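Local coordinates for protein putative NADH Oxidase (Clostridium acetobutylicum, PDB 3E10) that binds flavin mononucleotide and probably works as an FMN-dependent oxidoreductase of the nitroreductase family, at residues A34-A37 and G38-Q41; D55-S58 and N59-K62; M83-S86 and E87-E90; L101-A104 and A105-D108. One frame throughout, in Å; residues are numbered along the deposited sequence. Where two conformers were deposited one is given.

Contact 1. Residues A34-A37 and G38-Q41; sequences APSA and GNQQ. With FMN (flavin mononucleotide), chain C.
Gln40 folds its aliphatic stem against the carbonyl of Ala37, with Gln40 CG 3.1 Å from Ala37 O. A chi1 of 68° turns the stem back toward that carbonyl, three residues earlier. Beyond CG the chain is extended, and its amide is held at both ends, by Asp92 through NE2 and by Ile85 N through OE1. Two overlapping turns shape the backbone. Asn39 N gives a hydrogen bond to Ser36 O (2.9 Å), closing a type II turn whose third residue, Gly38, has a positive phi (65°), which suits glycine. The next turn follows at once, with Gln40 N bonded to Ala37 O at 3.0 Å. Ser36 adds a side-chain acceptor, since its small OG reaches Gln41 N at 2.9 Å and the N-H points fairly straight at it (159°). This is a wall of the FMN pocket; Ser10 and Arg157 of the second subunit also bond the cofactor. Pro35 CB lies 3.2 Å from the ribityl O3' of FMN, to which Ser36 N makes a weak hydrogen bond. Ala37 N lies over a face of the flavin, 3.4 Å from FMN C8, and bonds Asp92; the small CB fits over the same face near C7.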
# COMPACT_ATOMS: atom_id res chain seq x y z
N ALA B 34 4.72 3.84 -7.06
CA ALA B 34 3.85 2.75 -6.65
C ALA B 34 3.31 1.97 -7.84
O ALA B 34 3.14 2.50 -8.95
CB ALA B 34 2.71 3.29 -5.80
N PRO B 35 3.02 0.69 -7.60
CA PRO B 35 2.31 -0.06 -8.60
C PRO B 35 0.89 0.49 -8.71
O PRO B 35 0.38 1.14 -7.79
CB PRO B 35 2.32 -1.48 -8.05
CG PRO B 35 2.31 -1.28 -6.58
CD PRO B 35 3.24 -0.09 -6.36
N SER B 36 0.22 0.21 -9.83
CA SER B 36 -1.17 0.62 -10.00
C SER B 36 -1.84 -0.28 -11.01
O SER B 36 -1.21 -0.74 -11.96
CB SER B 36 -1.30 2.09 -10.38
OG SER B 36 -0.72 2.43 -11.63
N ALA B 37 -3.11 -0.58 -10.77
CA ALA B 37 -3.86 -1.47 -11.66
C ALA B 37 -3.83 -0.90 -13.06
O ALA B 37 -4.10 0.29 -13.28
CB ALA B 37 -5.29 -1.65 -11.15
N GLY B 38 -3.49 -1.73 -14.04
CA GLY B 38 -3.41 -1.22 -15.41
C GLY B 38 -2.33 -0.18 -15.67
O GLY B 38 -2.36 0.50 -16.69
N ASN B 39 -1.39 0.00 -14.74
CA ASN B 39 -0.47 1.12 -14.75
C ASN B 39 -1.21 2.47 -14.91
O ASN B 39 -0.70 3.39 -15.56
CB ASN B 39 0.56 0.97 -15.88
CG ASN B 39 1.75 1.91 -15.73
OD1 ASN B 39 2.16 2.28 -14.62
ND2 ASN B 39 2.31 2.32 -16.87
N GLN B 40 -2.40 2.55 -14.32
CA GLN B 40 -3.23 3.74 -14.52
C GLN B 40 -2.73 4.99 -13.79
O GLN B 40 -3.11 6.10 -14.16
CB GLN B 40 -4.70 3.46 -14.17
CG GLN B 40 -5.02 3.19 -12.71
CD GLN B 40 -6.40 2.63 -12.51
OE1 GLN B 40 -7.24 2.69 -13.44
NE2 GLN B 40 -6.65 2.04 -11.33
N GLN B 41 -1.88 4.81 -12.78
CA GLN B 41 -1.26 5.95 -12.07
C GLN B 41 -2.23 7.10 -11.84
O GLN B 41 -2.06 8.18 -12.41
CB GLN B 41 -0.04 6.47 -12.86
CG GLN B 41 1.05 5.42 -13.11
CD GLN B 41 2.11 5.89 -14.10
OE1 GLN B 41 2.50 5.13 -15.02
NE2 GLN B 41 2.64 7.06 -13.89
N1 FMN C . -0.46 -7.12 -12.98
C2 FMN C . -0.91 -8.24 -13.63
O2 FMN C . -0.18 -8.82 -14.44
N3 FMN C . -2.14 -8.78 -13.36
C4 FMN C . -3.04 -8.17 -12.51
O4 FMN C . -4.12 -8.72 -12.26
C4A FMN C . -2.58 -7.03 -11.81
N5 FMN C . -3.39 -6.41 -10.90
C5A FMN C . -2.95 -5.31 -10.20
C6 FMN C . -3.77 -4.70 -9.25
C7 FMN C . -3.36 -3.61 -8.52
C7M FMN C . -4.29 -3.00 -7.50
C8 FMN C . -2.07 -3.11 -8.72
C8M FMN C . -1.54 -2.09 -7.75
C9 FMN C . -1.23 -3.72 -9.66
C9A FMN C . -1.65 -4.82 -10.41
N10 FMN C . -0.85 -5.40 -11.39
C10 FMN C . -1.30 -6.52 -12.05
C1' FMN C . 0.54 -4.86 -11.66
C2' FMN C . 0.45 -3.60 -12.52
O2' FMN C . 0.13 -3.90 -13.87
C3' FMN C . 1.76 -2.83 -12.42
O3' FMN C . 1.91 -2.38 -11.07
C4' FMN C . 1.86 -1.63 -13.41
O4' FMN C . 1.87 -2.05 -14.75
C5' FMN C . 3.09 -0.78 -13.12
O5' FMN C . 4.29 -1.51 -13.35
P FMN C . 5.32 -1.69 -12.13
O1P FMN C . 4.64 -2.55 -11.08
O2P FMN C . 6.52 -2.38 -12.75
O3P FMN C . 5.68 -0.31 -11.60

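Contact 2. Residues D55-S58 and N59-K62; sequences DKLS and NFSK. With EDO (1,2-ethanediol), chain P.
Asn59 returns its backbone N to Lys56 O in a hydrogen bond of 3.0 Å, and Phe60 N does the same to Leu57 O at 3.0 Å. Both bonds span three residues, the spacing of a 3-10 turn, and they carry the chain on from helix 51-57. Asp55 O accepts from Ser58 twice: Ser58 N reaches it weakly, and Ser58 OG donates a hydrogen bond to it, a very short 2.5 Å, in the carbonyl plane. The serine hydroxyl can do this because its chi1 of 72° swings OG back along the preceding turn. Having given its proton to Asp55 O, OG also serves as acceptor for Lys68 NZ, so the buried hydroxyl is used both as donor and as acceptor. Asparagine suits the exposed position 59: the amide ND2 of Asn59 gives a weak bond to a water that, in the conformer modelled for Asp55, may itself donate to Asp55 OD2 at 3.2 Å. Leu57 O has a further neighbour: Phe60 CD2 comes within 3.2 Å of it, placing Leu57 O at the ring edge, in the ring plane. The hydroxyl of Ser61 pairs with the backbone N of Tyr63, an FMN-binding residue, and Asn125 serves Phe60 O. Lys62 N is met by O2 of an ethanediol at 2.9 Å, probably left by the crystallisation liquor and held also by Arg122. Leucine and phenylalanine suit the inner side of this turn: Leu57 and Phe60 meet Leu126 of helix 120-129 and Val141 of strand 136-145, and Leu57 continues onto Ala73 and Val75 of strand 72-79.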
# COMPACT_ATOMS: atom_id res chain seq x y z
N ASP B 55 -3.59 23.58 9.87
CA ASP B 55 -4.41 23.51 11.07
C ASP B 55 -5.90 23.40 10.71
O ASP B 55 -6.66 22.63 11.33
CB ASP B 55 -4.12 24.74 11.96
CG ASP B 55 -4.54 24.53 13.40
OD1 ASP B 55 -3.84 23.81 14.14
OD2 ASP B 55 -5.57 25.09 13.80
N LYS B 56 -6.33 24.14 9.71
CA LYS B 56 -7.70 24.06 9.22
C LYS B 56 -8.01 22.64 8.76
O LYS B 56 -9.09 22.12 9.00
CB LYS B 56 -7.89 25.04 8.05
CG LYS B 56 -9.27 24.99 7.38
CD LYS B 56 -9.35 25.92 6.18
CE LYS B 56 -10.67 25.77 5.44
NZ LYS B 56 -10.88 26.91 4.51
N LEU B 57 -7.04 22.05 8.07
CA LEU B 57 -7.20 20.73 7.50
C LEU B 57 -7.40 19.66 8.59
O LEU B 57 -8.10 18.65 8.35
CB LEU B 57 -5.98 20.43 6.62
CG LEU B 57 -5.95 19.09 5.87
CD1 LEU B 57 -7.08 18.99 4.84
CD2 LEU B 57 -4.55 18.92 5.23
N SER B 58 -6.89 19.90 9.80
CA SER B 58 -7.13 18.98 10.94
C SER B 58 -8.60 18.76 11.22
O SER B 58 -8.95 17.78 11.86
CB SER B 58 -6.43 19.45 12.21
OG SER B 58 -7.06 20.59 12.76
N ASN B 59 -9.45 19.68 10.76
CA ASN B 59 -10.88 19.57 11.02
C ASN B 59 -11.59 18.56 10.13
O ASN B 59 -12.79 18.30 10.31
CB ASN B 59 -11.56 20.94 10.84
CG ASN B 59 -11.08 21.96 11.87
OD1 ASN B 59 -10.96 21.65 13.04
ND2 ASN B 59 -10.77 23.17 11.41
N PHE B 60 -10.88 17.98 9.16
CA PHE B 60 -11.56 17.09 8.19
C PHE B 60 -12.05 15.79 8.81
O PHE B 60 -12.97 15.16 8.30
CB PHE B 60 -10.69 16.85 6.95
CG PHE B 60 -9.83 15.58 6.99
CD1 PHE B 60 -10.33 14.37 6.51
CD2 PHE B 60 -8.51 15.63 7.47
CE1 PHE B 60 -9.55 13.22 6.54
CE2 PHE B 60 -7.71 14.50 7.48
CZ PHE B 60 -8.23 13.29 7.00
N SER B 61 -11.41 15.40 9.90
CA SER B 61 -11.66 14.15 10.57
C SER B 61 -11.44 14.32 12.07
O SER B 61 -10.67 15.16 12.47
CB SER B 61 -10.67 13.15 9.98
OG SER B 61 -10.37 12.08 10.80
N LYS B 62 -12.03 13.45 12.87
CA LYS B 62 -11.83 13.42 14.29
C LYS B 62 -10.50 12.79 14.68
O LYS B 62 -10.08 12.87 15.82
CB LYS B 62 -12.96 12.65 14.97
C1 EDO P . -15.61 11.63 11.07
O1 EDO P . -15.67 10.84 9.91
C2 EDO P . -14.15 11.85 11.32
O2 EDO P . -13.77 11.12 12.48
O HOH W 1 -8.56 24.00 13.89

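Contact 3. Residues M83-S86 and E87-E90; sequences MKIS and EMWE
Met83, a selenomethionine introduced for crystallography, lays its terminal CE over one face of the Trp89 indole, 3.5 Å from Trp89 CG. The direction from the five-membered ring centroid to CE is only 21° off the ring normal, a CH-pi contact, whereas SE stands obliquely at 4.4 Å from that centroid. The long unbranched chain suits the place: extended beyond CG, it carries the methyl across to the ring. In the conformer modelled, Glu90 CD covers the opposite face, 3.2 Å above the indole plane. At the edge of the indole and in its plane, Ser86 O lies 3.1 Å from Trp89 CD1. Ser86 O also takes a weak bond from Trp89 N (3.5 Å) and a proton from a water that donates to Glu90 OE1 as well; Glu90 OE2 is bonded by Gln117. A chi1 of 74° folds the indole back toward Ser86. Behind this layer Met88 N bonds Ile85 O at 3.2 Å, while Gln40 OE1 accepts from Ile85 N. Ala78 of strand 72-79 and Lys137 of strand 136-145 pack against both Met83 and Trp89. The result is a Met-aromatic contact at the start of helix 89-106, where Met88, in the N-cap position, belongs to the FMN pocket.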
# COMPACT_ATOMS: atom_id res chain seq x y z
N MSE B 83 -8.65 6.80 -14.61
CA MSE B 83 -8.88 5.41 -14.27
C MSE B 83 -9.26 4.56 -15.46
O MSE B 83 -10.28 4.82 -16.11
CB MSE B 83 -9.96 5.27 -13.22
CG MSE B 83 -9.64 5.98 -11.92
SE MSE B 83 -11.12 5.90 -10.72
CE MSE B 83 -10.48 7.15 -9.43
N LYS B 84 -8.45 3.56 -15.72
CA LYS B 84 -8.75 2.47 -16.66
C LYS B 84 -9.46 1.31 -15.93
O LYS B 84 -10.28 0.60 -16.51
CB LYS B 84 -7.45 1.95 -17.26
CG LYS B 84 -6.60 2.98 -17.99
CD LYS B 84 -5.16 2.45 -18.20
CE LYS B 84 -4.33 3.40 -19.07
NZ LYS B 84 -3.70 4.56 -18.35
N ILE B 85 -9.14 1.15 -14.64
CA ILE B 85 -9.68 0.10 -13.79
C ILE B 85 -10.15 0.78 -12.50
O ILE B 85 -9.47 0.80 -11.48
CB ILE B 85 -8.61 -1.00 -13.50
CG1 ILE B 85 -8.10 -1.57 -14.83
CG2 ILE B 85 -9.20 -2.11 -12.63
CD1 ILE B 85 -6.84 -2.36 -14.69
N SER B 86 -11.34 1.36 -12.56
CA SER B 86 -11.82 2.14 -11.45
C SER B 86 -12.12 1.29 -10.22
O SER B 86 -12.15 1.80 -9.11
CB SER B 86 -13.10 2.87 -11.82
OG SER B 86 -14.16 1.99 -12.14
N GLU B 87 -12.31 -0.00 -10.42
CA GLU B 87 -12.59 -0.89 -9.32
C GLU B 87 -11.44 -0.95 -8.31
O GLU B 87 -11.65 -1.34 -7.16
CB GLU B 87 -12.81 -2.31 -9.86
CG GLU B 87 -14.09 -2.50 -10.66
CD GLU B 87 -13.95 -2.18 -12.16
OE1 GLU B 87 -12.89 -1.69 -12.62
OE2 GLU B 87 -14.95 -2.44 -12.89
N MSE B 88 -10.24 -0.61 -8.75
CA MSE B 88 -9.08 -0.81 -7.88
C MSE B 88 -8.35 0.47 -7.48
O MSE B 88 -7.28 0.39 -6.92
CB MSE B 88 -8.12 -1.83 -8.49
CG MSE B 88 -8.63 -3.25 -8.37
SE MSE B 88 -7.69 -4.46 -9.52
CE MSE B 88 -8.90 -5.93 -9.36
N TRP B 89 -8.96 1.64 -7.69
CA TRP B 89 -8.22 2.87 -7.45
C TRP B 89 -7.77 3.04 -6.01
O TRP B 89 -6.71 3.60 -5.79
CB TRP B 89 -8.97 4.11 -7.93
CG TRP B 89 -10.12 4.56 -7.12
CD1 TRP B 89 -11.41 4.22 -7.29
CD2 TRP B 89 -10.09 5.49 -6.02
NE1 TRP B 89 -12.19 4.87 -6.36
CE2 TRP B 89 -11.40 5.64 -5.55
CE3 TRP B 89 -9.09 6.20 -5.41
CZ2 TRP B 89 -11.73 6.49 -4.51
CZ3 TRP B 89 -9.41 7.03 -4.34
CH2 TRP B 89 -10.71 7.18 -3.92
N GLU B 90 -8.57 2.59 -5.04
CA GLU B 90 -8.16 2.77 -3.66
C GLU B 90 -6.92 1.96 -3.32
O GLU B 90 -6.15 2.35 -2.45
CB GLU B 90 -9.30 2.48 -2.71
CG GLU B 90 -10.45 3.46 -2.88
CD GLU B 90 -11.59 2.92 -3.71
OE1 GLU B 90 -11.33 2.21 -4.72
OE2 GLU B 90 -12.77 3.24 -3.35
O HOH W 2 -13.38 1.59 -6.62

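Contact 4. Residues L101-A104 and A105-D108; sequences LLEA and AYLD
Leu107 N is shared between two carbonyls of the last helical turn: a hydrogen bond of 3.0 Å to Glu103 O and a weak one, also 3.0 Å, to Ala104 O. Farther back the pattern is that of a regular alpha-helix, Tyr106 N bonding to Leu102 O at 2.9 Å and Ala105 N to Leu101 O at 3.2 Å. The side chain of Glu103 runs alongside that of Tyr106. A chi1 of -176°, CG pointing opposite to the backbone N, and a bend at chi2 bring Glu103 OE2 to 3.8 Å from Tyr106 CD2 and 3.8 Å from Leu107 CD1. Carboxylate and ring are inclined at 43°. Alanines suit the buried side, where Ala104 fits against Leu27 and Ala111, and Ala105 against Ile4. The helix closes in a Schellman motif: Asp108 takes positive phi (67°) as the C-prime residue, Asp108 N bonds Ala105 O at 3.0 Å, and Leu109 N turns back to Ala104 O. Carbonyls gathered at a helix C terminus carry partial negative charge, and Glu103 and Asp108 lie near this end; Lys23, bonded to Leu107 O, and Lys26, packed against Glu103, probably offset some of the negative charge.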
# COMPACT_ATOMS: atom_id res chain seq x y z
N LEU B 101 5.00 6.71 3.34
CA LEU B 101 5.32 6.46 4.73
C LEU B 101 6.71 5.84 4.85
O LEU B 101 7.45 6.16 5.78
CB LEU B 101 4.29 5.54 5.36
CG LEU B 101 2.85 6.05 5.42
CD1 LEU B 101 1.98 4.96 6.04
CD2 LEU B 101 2.71 7.41 6.18
N LEU B 102 7.02 4.87 3.99
CA LEU B 102 8.34 4.25 4.06
C LEU B 102 9.47 5.21 3.72
O LEU B 102 10.50 5.22 4.39
CB LEU B 102 8.37 3.01 3.17
CG LEU B 102 7.46 1.86 3.61
CD1 LEU B 102 7.37 0.83 2.49
CD2 LEU B 102 7.92 1.21 4.94
N GLU B 103 9.26 6.01 2.68
CA GLU B 103 10.26 7.01 2.31
C GLU B 103 10.44 8.02 3.46
O GLU B 103 11.57 8.44 3.75
CB GLU B 103 9.89 7.70 1.02
CG GLU B 103 10.92 8.72 0.50
CD GLU B 103 12.20 8.11 -0.06
OE1 GLU B 103 12.27 6.88 -0.26
OE2 GLU B 103 13.12 8.90 -0.33
N ALA B 104 9.34 8.39 4.12
CA ALA B 104 9.47 9.30 5.26
C ALA B 104 10.40 8.73 6.31
O ALA B 104 11.33 9.42 6.78
CB ALA B 104 8.09 9.63 5.84
N ALA B 105 10.17 7.47 6.69
CA ALA B 105 11.02 6.81 7.69
C ALA B 105 12.48 6.78 7.21
O ALA B 105 13.41 7.05 8.00
CB ALA B 105 10.49 5.44 8.03
N TYR B 106 12.68 6.48 5.92
CA TYR B 106 14.03 6.47 5.33
C TYR B 106 14.75 7.82 5.50
O TYR B 106 15.96 7.85 5.75
CB TYR B 106 13.93 6.04 3.87
CG TYR B 106 15.22 6.17 3.11
CD1 TYR B 106 16.24 5.28 3.31
CD2 TYR B 106 15.40 7.20 2.20
CE1 TYR B 106 17.46 5.42 2.61
CE2 TYR B 106 16.56 7.33 1.50
CZ TYR B 106 17.58 6.45 1.70
OH TYR B 106 18.76 6.65 0.99
N LEU B 107 13.99 8.91 5.39
CA LEU B 107 14.50 10.27 5.51
C LEU B 107 14.49 10.82 6.93
O LEU B 107 14.64 12.00 7.14
CB LEU B 107 13.66 11.17 4.57
CG LEU B 107 13.71 10.82 3.09
CD1 LEU B 107 12.69 11.68 2.29
CD2 LEU B 107 15.14 10.96 2.50
N ASP B 108 14.29 9.95 7.92
CA ASP B 108 14.33 10.34 9.33
C ASP B 108 13.18 11.26 9.70
O ASP B 108 13.25 12.02 10.67
CB ASP B 108 15.70 10.96 9.69
CG ASP B 108 16.86 10.03 9.40
OD1 ASP B 108 16.83 8.88 9.85
OD2 ASP B 108 17.80 10.47 8.71

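Overall arrangement
Following the chain, contact 1 shapes the loop between helix 21-32 and strand 43-48, contact 2 the turn leading from helix 51-57 towards strand 72-79, contact 3 the entry into helix 89-106 and contact 4 its exit. All four lie in series, none nested or crossed. Contacts 1 and 3 touch, with centres 9 Å apart, and Gln40 joins the two loops beside the flavin. Contact 2 stands on the opposite side of the chain's centre from contact 1, about 29 Å between centres. Contacts 3 and 4 share one helix, their centres about 27 Å apart. Contacts 1, 3 and 4 also reach the second subunit, so the loop 34-41 and both ends of helix 89-106 lie against it.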